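Local coordinates for UTP--glucose-1-phosphate uridylyltransferase (Acinetobacter baumannii, PDB 6IKX), which catalyses the transfer of a uridylyl group from UTP to alpha-D-glucose 1-phosphate, giving UDP-glucose and diphosphate, at the interface of chains A and B. Sequence-based numbering; all coordinates share one arbitrary frame. Chains: chain A/B, UTP--glucose-1-phosphate uridylyltransferase.

Contact 1: the interface of chains A and B. Residues chain A 21-22; chain B 27, 61, 64-67.
The phenol ring of B:Tyr65 meets A:Lys21 through one rim: CD1 lies 4.0 Å from CD of the lysine, CE1 stays close to its CB, and the two side chains cross at about a right angle. Within chain B the same ring has CE1 of B:Phe66 at its edge, in plane, while its own edge, at CD2, lies over the rim of one face of the phenylalanine ring. With its CG anti to the backbone N (chi1 -168°), B:Tyr65, the last residue of helix 60-65, sets its ring where the CD1 rim meets the stem of A:Lys21.

A lysine suits this place because its methylenes can pass along an aromatic rim while the terminal amino group travels on to backbone carbonyls near the helix end. A:Lys21 is fully extended, and its NZ donates to the backbone oxygens of B:Tyr65 and B:Asp67, among others. The bond from NZ of A:Lys21 to O of B:Tyr65 is 2.8 Å long and comes from above the carbonyl plane, 56° out of it. From NZ of A:Lys21 to O of B:Asp67 it is 2.6 Å, almost straight in line with the carbonyl, at 175°. The negative end of the helix dipole would probably favour the charged lysine, whereas the carboxylate of B:Asp67 points elsewhere.

Beside it, the small A:Ser22 lies against the last turn of the helix; the short side chain of a serine lets the two chains come close, its CB 3.5 Å from O of B:Ser61. The serine carbonyl is bridged by water: O of A:Ser22 lies 2.8 Å from water 1, which is also 2.8 Å from the amide ND2 of B:Asn64.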
loop_
_atom_site.group_PDB
_atom_site.type_symbol
_atom_site.label_atom_id
_atom_site.label_comp_id
_atom_site.label_asym_id
_atom_site.label_seq_id
_atom_site.Cartn_x
_atom_site.Cartn_y
_atom_site.Cartn_z
ATOM N N LYS A 21 -12.270 8.418 -2.118
ATOM C CA LYS A 21 -12.128 7.472 -3.242
ATOM C C LYS A 21 -10.857 6.701 -3.018
ATOM O O LYS A 21 -10.876 5.470 -3.155
ATOM C CB LYS A 21 -12.071 8.158 -4.611
ATOM C CG LYS A 21 -11.815 7.175 -5.753
ATOM C CD LYS A 21 -11.491 7.807 -7.084
ATOM C CE LYS A 21 -11.188 6.726 -8.094
ATOM N NZ LYS A 21 -10.912 7.296 -9.428
ATOM N N SER A 22 -9.763 7.413 -2.760
ATOM C CA SER A 22 -8.435 6.757 -2.707
ATOM C C SER A 22 -7.772 6.945 -1.351
ATOM O O SER A 22 -6.689 6.475 -1.243
ATOM C CB SER A 22 -7.596 7.220 -3.847
ATOM O OG SER A 22 -8.399 7.195 -5.018
ATOM N N MET B 27 -3.164 14.656 -1.391
ATOM C CA MET B 27 -4.462 13.946 -1.229
ATOM C C MET B 27 -5.254 14.593 -0.079
ATOM O O MET B 27 -6.366 14.117 0.311
ATOM C CB MET B 27 -4.223 12.458 -0.976
ATOM C CG MET B 27 -3.685 11.749 -2.190
ATOM S SD MET B 27 -4.758 12.056 -3.640
ATOM C CE MET B 27 -6.237 11.277 -2.983
ATOM N N SER B 61 -1.718 6.362 -3.692
ATOM C CA SER B 61 -3.088 6.911 -3.612
ATOM C C SER B 61 -3.301 8.042 -4.629
ATOM O O SER B 61 -4.479 8.243 -5.031
ATOM C CB SER B 61 -3.424 7.350 -2.231
ATOM O OG SER B 61 -2.845 8.593 -1.941
ATOM N N ASN B 64 -3.938 6.164 -7.891
ATOM C CA ASN B 64 -5.180 5.379 -7.733
ATOM C C ASN B 64 -6.395 6.293 -7.903
ATOM O O ASN B 64 -7.405 5.791 -8.410
ATOM C CB ASN B 64 -5.281 4.775 -6.332
ATOM C CG ASN B 64 -4.309 3.661 -6.093
ATOM O OD1 ASN B 64 -3.918 2.922 -7.010
ATOM N ND2 ASN B 64 -3.976 3.513 -4.824
ATOM N N TYR B 65 -6.299 7.552 -7.437
ATOM C CA TYR B 65 -7.325 8.592 -7.621
ATOM C C TYR B 65 -7.658 8.790 -9.123
ATOM O O TYR B 65 -8.819 9.135 -9.466
ATOM C CB TYR B 65 -6.861 9.894 -6.964
ATOM C CG TYR B 65 -7.983 10.895 -6.859
ATOM C CD1 TYR B 65 -8.985 10.725 -5.931
ATOM C CD2 TYR B 65 -8.142 11.909 -7.782
ATOM C CE1 TYR B 65 -10.064 11.587 -5.843
ATOM C CE2 TYR B 65 -9.210 12.795 -7.700
ATOM C CZ TYR B 65 -10.186 12.641 -6.729
ATOM O OH TYR B 65 -11.278 13.499 -6.611
ATOM N N PHE B 66 -6.687 8.625 -10.021
ATOM C CA PHE B 66 -6.896 8.828 -11.482
ATOM C C PHE B 66 -7.022 7.464 -12.166
ATOM O O PHE B 66 -6.961 7.371 -13.385
ATOM C CB PHE B 66 -5.788 9.696 -12.074
ATOM C CG PHE B 66 -5.783 11.067 -11.463
ATOM C CD1 PHE B 66 -6.794 11.955 -11.740
ATOM C CD2 PHE B 66 -4.806 11.441 -10.554
ATOM C CE1 PHE B 66 -6.786 13.213 -11.165
ATOM C CE2 PHE B 66 -4.811 12.695 -9.980
ATOM C CZ PHE B 66 -5.785 13.584 -10.301
ATOM N N ASP B 67 -7.185 6.414 -11.384
ATOM C CA ASP B 67 -7.446 5.069 -11.931
ATOM C C ASP B 67 -8.855 4.657 -11.462
ATOM O O ASP B 67 -9.571 5.466 -10.796
ATOM C CB ASP B 67 -6.267 4.155 -11.601
ATOM C CG ASP B 67 -6.364 2.792 -12.259
ATOM O OD1 ASP B 67 -7.246 2.648 -13.130
ATOM O OD2 ASP B 67 -5.616 1.873 -11.858
HETATM O O HOH W 1 -5.575 4.420 -2.708
#

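Contact 2: the interface of chains A and B. Residues chain A 14, 17-18, 21; chain B 72, 76, 84, 87-88.
A:Leu17 reaches tip to tip toward B:Leu76, from within the GXGTR...PKE signature of the nucleotidyltransferase family. Of the residues here it buries the most surface, 62 Å². Its CD2 presses on CD1 of B:Leu76 at 3.4 Å, tighter than usual van der Waals contact. The other flanks of A:Leu17 are met by helix 82-89 of chain B: CB packs on CD2 of B:Leu84 at 3.8 Å, and CG meets CG2 of B:Ile88. A branched, wholly apolar side chain suits the site, since its separate carbons can engage both helix 70-77 and helix 82-89.

B:Ile88, with 48 Å² buried, is the counterpart from the other chain. Beta-branching suits it: the CG2 methyl fills the angle between A:Leu17 and the CB and CG of A:Lys21, while CB of B:Ile88 lies 4.0 Å from the lysine CD. Its backbone also takes part: NZ of A:Lys21 donates to O of B:Ile88 at 3.0 Å, in the carbonyl plane and at a C=O...N angle of 153°. Next to B:Ile88 along the lysine stem, CD2 of B:Leu72 touches CA and CG, the side chains crossing at about a right angle.

A:Thr14, a UTP-binding residue, hides 40 Å². A chi1 of 51° places OG1 between the backbone N and the carbonyl carbon, which leaves the CG2 methyl as the branch facing B:Leu76. This methyl of A:Thr14 lies 3.6 Å from CD2 of B:Leu76, the two side chains sliding past each other in opposite directions, and the threonine carbonyl O rests near CD1 of B:Leu84. At the far margin the rigid ring of A:Pro18 lies against B:Glu87, which packs through its CG, 3.6 Å from CG of the proline; the bend at chi2 (97°) keeps the carboxylate carbon beside the ring too.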
loop_
_atom_site.group_PDB
_atom_site.type_symbol
_atom_site.label_atom_id
_atom_site.label_comp_id
_atom_site.label_asym_id
_atom_site.label_seq_id
_atom_site.Cartn_x
_atom_site.Cartn_y
_atom_site.Cartn_z
ATOM N N THR A 14 -18.766 5.643 0.916
ATOM C CA THR A 14 -19.622 5.981 -0.228
ATOM C C THR A 14 -20.179 7.357 -0.058
ATOM O O THR A 14 -20.335 8.089 -0.997
ATOM C CB THR A 14 -20.694 4.948 -0.556
ATOM O OG1 THR A 14 -21.427 4.617 0.610
ATOM C CG2 THR A 14 -20.050 3.723 -1.102
ATOM N N LEU A 17 -17.825 11.019 -1.099
ATOM C CA LEU A 17 -17.159 10.217 -2.102
ATOM C C LEU A 17 -15.973 10.564 -2.917
ATOM O O LEU A 17 -15.153 9.672 -3.086
ATOM C CB LEU A 17 -18.099 9.432 -2.964
ATOM C CG LEU A 17 -17.375 8.171 -3.398
ATOM C CD1 LEU A 17 -16.584 7.538 -2.287
ATOM C CD2 LEU A 17 -18.372 7.173 -3.891
ATOM N N PRO A 18 -15.858 11.751 -3.480
ATOM C CA PRO A 18 -14.633 12.019 -4.234
ATOM C C PRO A 18 -13.457 11.940 -3.224
ATOM O O PRO A 18 -12.522 11.226 -3.455
ATOM C CB PRO A 18 -14.857 13.388 -4.861
ATOM C CG PRO A 18 -16.149 13.859 -4.377
ATOM C CD PRO A 18 -16.847 12.818 -3.575
ATOM N N LYS A 21 -12.270 8.418 -2.118
ATOM C CA LYS A 21 -12.128 7.472 -3.242
ATOM C C LYS A 21 -10.857 6.701 -3.018
ATOM O O LYS A 21 -10.876 5.470 -3.155
ATOM C CB LYS A 21 -12.071 8.158 -4.611
ATOM C CG LYS A 21 -11.815 7.175 -5.753
ATOM C CD LYS A 21 -11.491 7.807 -7.084
ATOM C CE LYS A 21 -11.188 6.726 -8.094
ATOM N NZ LYS A 21 -10.912 7.296 -9.428
ATOM N N LEU B 72 -15.068 -0.375 -5.177
ATOM C CA LEU B 72 -15.847 0.842 -4.855
ATOM C C LEU B 72 -16.929 0.989 -5.919
ATOM O O LEU B 72 -18.078 1.205 -5.548
ATOM C CB LEU B 72 -14.925 2.071 -4.812
ATOM C CG LEU B 72 -15.606 3.402 -4.496
ATOM C CD1 LEU B 72 -16.345 3.335 -3.171
ATOM C CD2 LEU B 72 -14.596 4.534 -4.472
ATOM N N LEU B 76 -20.959 0.583 -5.340
ATOM C CA LEU B 76 -21.839 1.750 -5.653
ATOM C C LEU B 76 -22.952 1.345 -6.646
ATOM O O LEU B 76 -24.030 1.956 -6.546
ATOM C CB LEU B 76 -21.045 2.915 -6.259
ATOM C CG LEU B 76 -20.302 3.878 -5.330
ATOM C CD1 LEU B 76 -19.552 4.905 -6.161
ATOM C CD2 LEU B 76 -21.229 4.590 -4.384
ATOM N N LEU B 84 -22.990 9.392 -7.692
ATOM C CA LEU B 84 -21.708 9.206 -6.987
ATOM C C LEU B 84 -20.731 8.498 -7.917
ATOM O O LEU B 84 -19.555 8.884 -7.906
ATOM C CB LEU B 84 -21.927 8.348 -5.742
ATOM C CG LEU B 84 -22.578 9.050 -4.562
ATOM C CD1 LEU B 84 -22.873 8.027 -3.469
ATOM C CD2 LEU B 84 -21.702 10.189 -4.055
ATOM N N GLU B 87 -18.990 10.817 -10.308
ATOM C CA GLU B 87 -17.972 11.589 -9.550
ATOM C C GLU B 87 -16.611 10.860 -9.429
ATOM O O GLU B 87 -15.604 11.574 -9.261
ATOM C CB GLU B 87 -18.532 11.893 -8.164
ATOM C CG GLU B 87 -17.736 12.944 -7.425
ATOM C CD GLU B 87 -18.297 14.349 -7.520
ATOM O OE1 GLU B 87 -19.453 14.547 -7.058
ATOM O OE2 GLU B 87 -17.566 15.243 -8.027
ATOM N N ILE B 88 -16.542 9.523 -9.471
ATOM C CA ILE B 88 -15.251 8.779 -9.291
ATOM C C ILE B 88 -14.764 8.092 -10.574
ATOM O O ILE B 88 -13.632 7.626 -10.568
ATOM C CB ILE B 88 -15.307 7.771 -8.123
ATOM C CG1 ILE B 88 -16.365 6.676 -8.306
ATOM C CG2 ILE B 88 -15.514 8.540 -6.836
ATOM C CD1 ILE B 88 -16.085 5.383 -7.554
#

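Contact 1 and contact 2 are centred about 11 Å apart and share A:Lys21, whose amino group ties together backbone oxygens from both patches of chain B. One short stretch of chain A therefore engages helix 60-65 in contact 1 and helices 70-77 and 82-89 in contact 2, polar at one end and largely apolar at the other. The interface is two-fold symmetric, so both contacts recur with the chains exchanged. The deposited assembly holds four copies; since A:Thr14 in contact 2 belongs to the UTP site, this pairing, if biological, may link assembly to the shape of the active-site loop.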